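Local coordinates for protein putative NAD(P)H-flavin oxidoreductase (Streptococcus pyogenes serotype M1, PDB 2HAY) that probably works as an FMN-dependent nitroreductase-family oxidoreductase, using NADH or NADPH to reduce its substrates, at residues 87-92 with 192-197; 62-67 with 178-183. One frame throughout, in Å; residues are numbered along the deposited sequence. Where two conformers were deposited one is given.

Interaction 1 of 2, residues 87-92 with 192-197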
# COMPACT_ATOMS: atom_id res chain seq x y z
N LEU B 87 2.95 5.33 -13.70
CA LEU B 87 1.69 4.59 -13.68
C LEU B 87 1.90 3.28 -12.97
O LEU B 87 2.80 2.53 -13.33
CB LEU B 87 1.19 4.31 -15.12
CG LEU B 87 1.21 5.48 -16.10
CD1 LEU B 87 0.76 4.99 -17.48
CD2 LEU B 87 0.32 6.63 -15.61
N LEU B 88 1.06 3.01 -11.97
CA LEU B 88 1.11 1.74 -11.21
C LEU B 88 0.04 0.84 -11.79
O LEU B 88 -1.15 1.18 -11.77
CB LEU B 88 0.90 1.96 -9.71
CG LEU B 88 2.00 2.73 -8.98
CD1 LEU B 88 1.90 4.27 -9.20
CD2 LEU B 88 1.95 2.38 -7.51
N ILE B 89 0.47 -0.27 -12.39
CA ILE B 89 -0.42 -1.17 -13.13
C ILE B 89 -0.55 -2.48 -12.36
O ILE B 89 0.48 -3.03 -11.90
CB ILE B 89 0.14 -1.46 -14.56
CG1 ILE B 89 0.53 -0.19 -15.32
CG2 ILE B 89 -0.80 -2.39 -15.39
CD1 ILE B 89 -0.54 0.89 -15.42
N ALA B 90 -1.78 -2.98 -12.18
CA ALA B 90 -1.98 -4.29 -11.53
C ALA B 90 -2.55 -5.37 -12.49
O ALA B 90 -3.33 -5.05 -13.40
CB ALA B 90 -2.86 -4.15 -10.31
N GLU B 91 -2.17 -6.64 -12.26
CA GLU B 91 -2.64 -7.78 -13.08
C GLU B 91 -4.11 -8.13 -12.79
O GLU B 91 -4.53 -8.11 -11.63
CB GLU B 91 -1.82 -9.02 -12.77
CG GLU B 91 -0.75 -9.32 -13.76
CD GLU B 91 0.24 -10.42 -13.30
OE1 GLU B 91 -0.16 -11.34 -12.56
OE2 GLU B 91 1.43 -10.35 -13.70
N LYS B 92 -4.85 -8.47 -13.84
CA LYS B 92 -6.22 -8.99 -13.69
C LYS B 92 -6.18 -10.49 -13.65
O LYS B 92 -5.21 -11.12 -14.08
CB LYS B 92 -7.10 -8.56 -14.88
CG LYS B 92 -7.30 -7.04 -14.97
CD LYS B 92 -8.16 -6.69 -16.17
CE LYS B 92 -8.69 -5.24 -16.10
NZ LYS B 92 -9.36 -4.88 -17.39
N GLU B 192 -4.62 -6.55 -17.50
CA GLU B 192 -4.15 -5.56 -16.52
C GLU B 192 -4.95 -4.26 -16.58
O GLU B 192 -5.67 -3.98 -17.56
CB GLU B 192 -2.64 -5.28 -16.68
CG GLU B 192 -2.23 -4.49 -17.92
CD GLU B 192 -0.77 -4.69 -18.34
OE1 GLU B 192 0.11 -5.11 -17.52
OE2 GLU B 192 -0.49 -4.43 -19.53
N GLY B 193 -4.85 -3.50 -15.50
CA GLY B 193 -5.54 -2.22 -15.36
C GLY B 193 -4.74 -1.29 -14.44
O GLY B 193 -3.95 -1.73 -13.59
N ILE B 194 -4.92 0.00 -14.63
CA ILE B 194 -4.22 0.95 -13.79
C ILE B 194 -4.77 0.89 -12.35
O ILE B 194 -5.98 0.74 -12.15
CB ILE B 194 -4.28 2.39 -14.41
CG1 ILE B 194 -3.29 3.32 -13.69
CG2 ILE B 194 -5.73 2.95 -14.47
CD1 ILE B 194 -2.98 4.61 -14.45
N ALA B 195 -3.86 0.98 -11.37
CA ALA B 195 -4.20 1.02 -9.95
C ALA B 195 -4.18 2.47 -9.44
O ALA B 195 -5.08 2.91 -8.69
CB ALA B 195 -3.21 0.14 -9.17
N SER B 196 -3.15 3.20 -9.84
CA SER B 196 -2.98 4.59 -9.43
C SER B 196 -1.87 5.27 -10.27
O SER B 196 -1.25 4.64 -11.13
CB SER B 196 -2.65 4.63 -7.91
OG SER B 196 -1.38 4.07 -7.68
N MSE B 197 -1.63 6.55 -10.00
CA MSE B 197 -0.50 7.26 -10.59
C MSE B 197 0.31 7.92 -9.48
O MSE B 197 -0.20 8.15 -8.38
CB MSE B 197 -1.00 8.35 -11.55
CG MSE B 197 -1.95 7.90 -12.65
SE MSE B 197 -2.77 9.49 -13.55
CE MSE B 197 -4.04 8.58 -14.65
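Glu192 reaches Ile89 because its chi1 of 70° sets CG between its own backbone N and carbonyl carbon. CG then lies 3.6 Å from Ile89 CG2, and the carboxylate carries on past the same methyl. Ile194 has CG1 anti to its backbone N, chi1 -168°, and crosses Ile89 obliquely. The end of Ile194, CD1, is 4.0 Å from Leu87 CD2. Leu87 and Met197, a selenomethionine, point the same way side by side. On the other face the Leu88 side chain gathers around Ser196 OG, with Leu88 CD1 3.6 Å from it.

The two strands are antiparallel neighbours with a classic beta bulge. Ala195 and Ser196 both face Leu88. Leu88 O accepts a hydrogen bond from Ala195 N at 2.7 Å and, weakly, one from Ser196 N at 3.4 Å. One acceptor thus serves both bulged amides. Beyond the bulge, Ala90 and Gly193 form a hydrogen-bonded pair; Ala90 N to Gly193 O is 2.9 Å. Glu192 OE1 forms a salt bridge with Arg55, and OE2 accepts a hydrogen bond from Asp188 N.

The side chain of Ser196 is about 6 Å from the bound FMN. Strand 54-59 flanks 87-91, and Met197 bonds to Ile169 of strand 165-169. Helix 137-162 packs on the face of Leu88 and Ala90, and helix 174-183 on that of Leu87 and Ile194.

Interaction 2 of 2, residues 62-67 with 178-183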
# COMPACT_ATOMS: atom_id res chain seq x y z
N LYS B 62 4.42 13.12 -23.69
CA LYS B 62 3.60 14.32 -23.44
C LYS B 62 2.19 14.24 -24.07
O LYS B 62 1.21 14.57 -23.40
CB LYS B 62 4.34 15.62 -23.80
CG LYS B 62 5.51 15.89 -22.86
CD LYS B 62 6.06 17.32 -22.98
CE LYS B 62 7.38 17.45 -22.25
NZ LYS B 62 7.23 17.40 -20.76
N PRO B 63 2.08 13.79 -25.34
CA PRO B 63 0.73 13.59 -25.89
C PRO B 63 -0.21 12.72 -25.03
O PRO B 63 -1.40 13.04 -24.91
CB PRO B 63 1.02 12.92 -27.23
CG PRO B 63 2.36 13.54 -27.63
CD PRO B 63 3.12 13.53 -26.35
N ILE B 64 0.32 11.65 -24.43
CA ILE B 64 -0.51 10.73 -23.65
C ILE B 64 -0.94 11.40 -22.36
O ILE B 64 -2.11 11.31 -21.98
CB ILE B 64 0.17 9.35 -23.44
CG1 ILE B 64 0.25 8.62 -24.78
CG2 ILE B 64 -0.64 8.50 -22.46
CD1 ILE B 64 1.14 7.40 -24.80
N LYS B 65 -0.01 12.13 -21.73
CA LYS B 65 -0.34 12.98 -20.59
C LYS B 65 -1.47 13.98 -20.92
O LYS B 65 -2.43 14.11 -20.14
CB LYS B 65 0.89 13.72 -20.07
CG LYS B 65 1.97 12.83 -19.50
CD LYS B 65 2.77 13.57 -18.46
CE LYS B 65 4.17 13.08 -18.41
NZ LYS B 65 4.92 13.68 -19.53
N GLU B 66 -1.35 14.65 -22.07
CA GLU B 66 -2.34 15.63 -22.54
C GLU B 66 -3.74 14.99 -22.71
O GLU B 66 -4.75 15.58 -22.33
CB GLU B 66 -1.86 16.32 -23.84
CG GLU B 66 -0.66 17.31 -23.67
CD GLU B 66 -0.05 17.82 -25.00
OE1 GLU B 66 -0.69 17.73 -26.08
OE2 GLU B 66 1.09 18.35 -24.97
N GLU B 67 -3.77 13.79 -23.27
CA GLU B 67 -5.01 13.01 -23.42
C GLU B 67 -5.64 12.55 -22.10
O GLU B 67 -6.86 12.50 -21.99
CB GLU B 67 -4.76 11.82 -24.33
CG GLU B 67 -6.00 11.31 -24.97
CD GLU B 67 -5.72 10.28 -26.07
OE1 GLU B 67 -4.54 10.10 -26.45
OE2 GLU B 67 -6.72 9.67 -26.53
N ASN B 178 -7.71 3.86 -18.57
CA ASN B 178 -7.46 2.53 -19.10
C ASN B 178 -7.65 2.45 -20.61
O ASN B 178 -6.86 1.85 -21.31
CB ASN B 178 -8.35 1.48 -18.41
CG ASN B 178 -7.74 0.95 -17.10
OD1 ASN B 178 -6.53 0.90 -16.96
ND2 ASN B 178 -8.59 0.52 -16.17
N HIS B 179 -8.71 3.07 -21.11
CA HIS B 179 -8.90 3.02 -22.54
C HIS B 179 -7.90 3.85 -23.31
O HIS B 179 -7.54 3.47 -24.43
CB HIS B 179 -10.36 3.28 -22.92
CG HIS B 179 -11.24 2.10 -22.61
ND1 HIS B 179 -11.69 1.83 -21.34
CD2 HIS B 179 -11.69 1.10 -23.40
CE1 HIS B 179 -12.40 0.72 -21.35
NE2 HIS B 179 -12.43 0.26 -22.59
N ILE B 180 -7.42 4.95 -22.72
CA ILE B 180 -6.39 5.76 -23.38
C ILE B 180 -5.10 4.97 -23.42
O ILE B 180 -4.42 4.95 -24.43
CB ILE B 180 -6.21 7.14 -22.69
CG1 ILE B 180 -7.42 8.04 -22.96
CG2 ILE B 180 -4.90 7.85 -23.12
CD1 ILE B 180 -7.58 9.13 -21.89
N LEU B 181 -4.79 4.28 -22.32
CA LEU B 181 -3.55 3.51 -22.19
C LEU B 181 -3.54 2.30 -23.10
O LEU B 181 -2.53 2.01 -23.73
CB LEU B 181 -3.30 3.07 -20.75
CG LEU B 181 -3.03 4.15 -19.70
CD1 LEU B 181 -2.68 3.50 -18.35
CD2 LEU B 181 -1.95 5.10 -20.16
N ALA B 182 -4.66 1.59 -23.17
CA ALA B 182 -4.78 0.48 -24.12
C ALA B 182 -4.69 0.96 -25.57
O ALA B 182 -4.03 0.34 -26.40
CB ALA B 182 -6.06 -0.29 -23.89
N LYS B 183 -5.32 2.09 -25.86
CA LYS B 183 -5.33 2.65 -27.21
C LYS B 183 -3.88 2.91 -27.67
O LYS B 183 -3.53 2.64 -28.82
CB LYS B 183 -6.18 3.92 -27.23
CG LYS B 183 -6.20 4.67 -28.56
CD LYS B 183 -5.94 6.17 -28.35
CE LYS B 183 -7.20 6.94 -28.07
NZ LYS B 183 -7.14 8.23 -28.83
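The carboxylate of Glu67 is the flat group here, and Ile180 covers one of its faces. The two residues belong to a pair of nearly antiparallel helices in the alpha+beta nitroreductase fold. Ile180 CG2 stands almost directly above Glu67 CD, at 3.9 Å. Ile180 CG1 lies over the same face, nearer OE2. Lys183 comes to the rim of the group instead. Its NZ donates to the syn lone pair of Glu67 OE2 at 2.7 Å, which makes a salt bridge. The other oxygen, OE1, is hydrogen-bonded to His184 NE2, just past the helix end. Both carboxylate oxygens are therefore held, and this limits rotation of the group.

The short helix axes run at 155° to each other and approach to 10.6 Å, so side chains bridge the gap. Glu67 has CG anti to the backbone N, chi1 -157°, and extends from there past Ile180, which runs the opposite way. Lys183 is bent at chi2, chi3 and chi4, and the bends turn its end back so that CE and NZ come to Glu67 OE2. Both charged residues also touch a crystal neighbour, so the lattice may influence their pose.

Beneath the ion pair the contact is apolar. Ile64 CG2 is 4.3 Å from Leu181 CD2 and 4.4 Å from Ile180 CG2, a loose fit. Ile64 also packs on Leu59 of strand 54-59 and on Val223 of the second subunit. At the end of Ile180, methyl CD1 abuts the backbone carbonyl of the facing helix, 3.4 Å from Glu67 O.

Overall arrangement
From the N terminus the chain meets 62-67 first, then 87-92, 178-183 and 192-197. Interaction 2 opens first and closes at 178-183, over 110 intervening residues. Interaction 1 opens inside that loop and closes beyond it, over 99 residues, most of them helical. The two loops therefore cross and do not nest. Interaction 1 joins the two central strands of the sheet; interaction 2 pairs two helices beside it. Their centres are about 14 Å apart. Leu181 packs on Leu87 and Ile194, and Asn178 OD1 probably accepts a hydrogen bond from Ile194 N. Helix 174-183 is thus tied to both central strands.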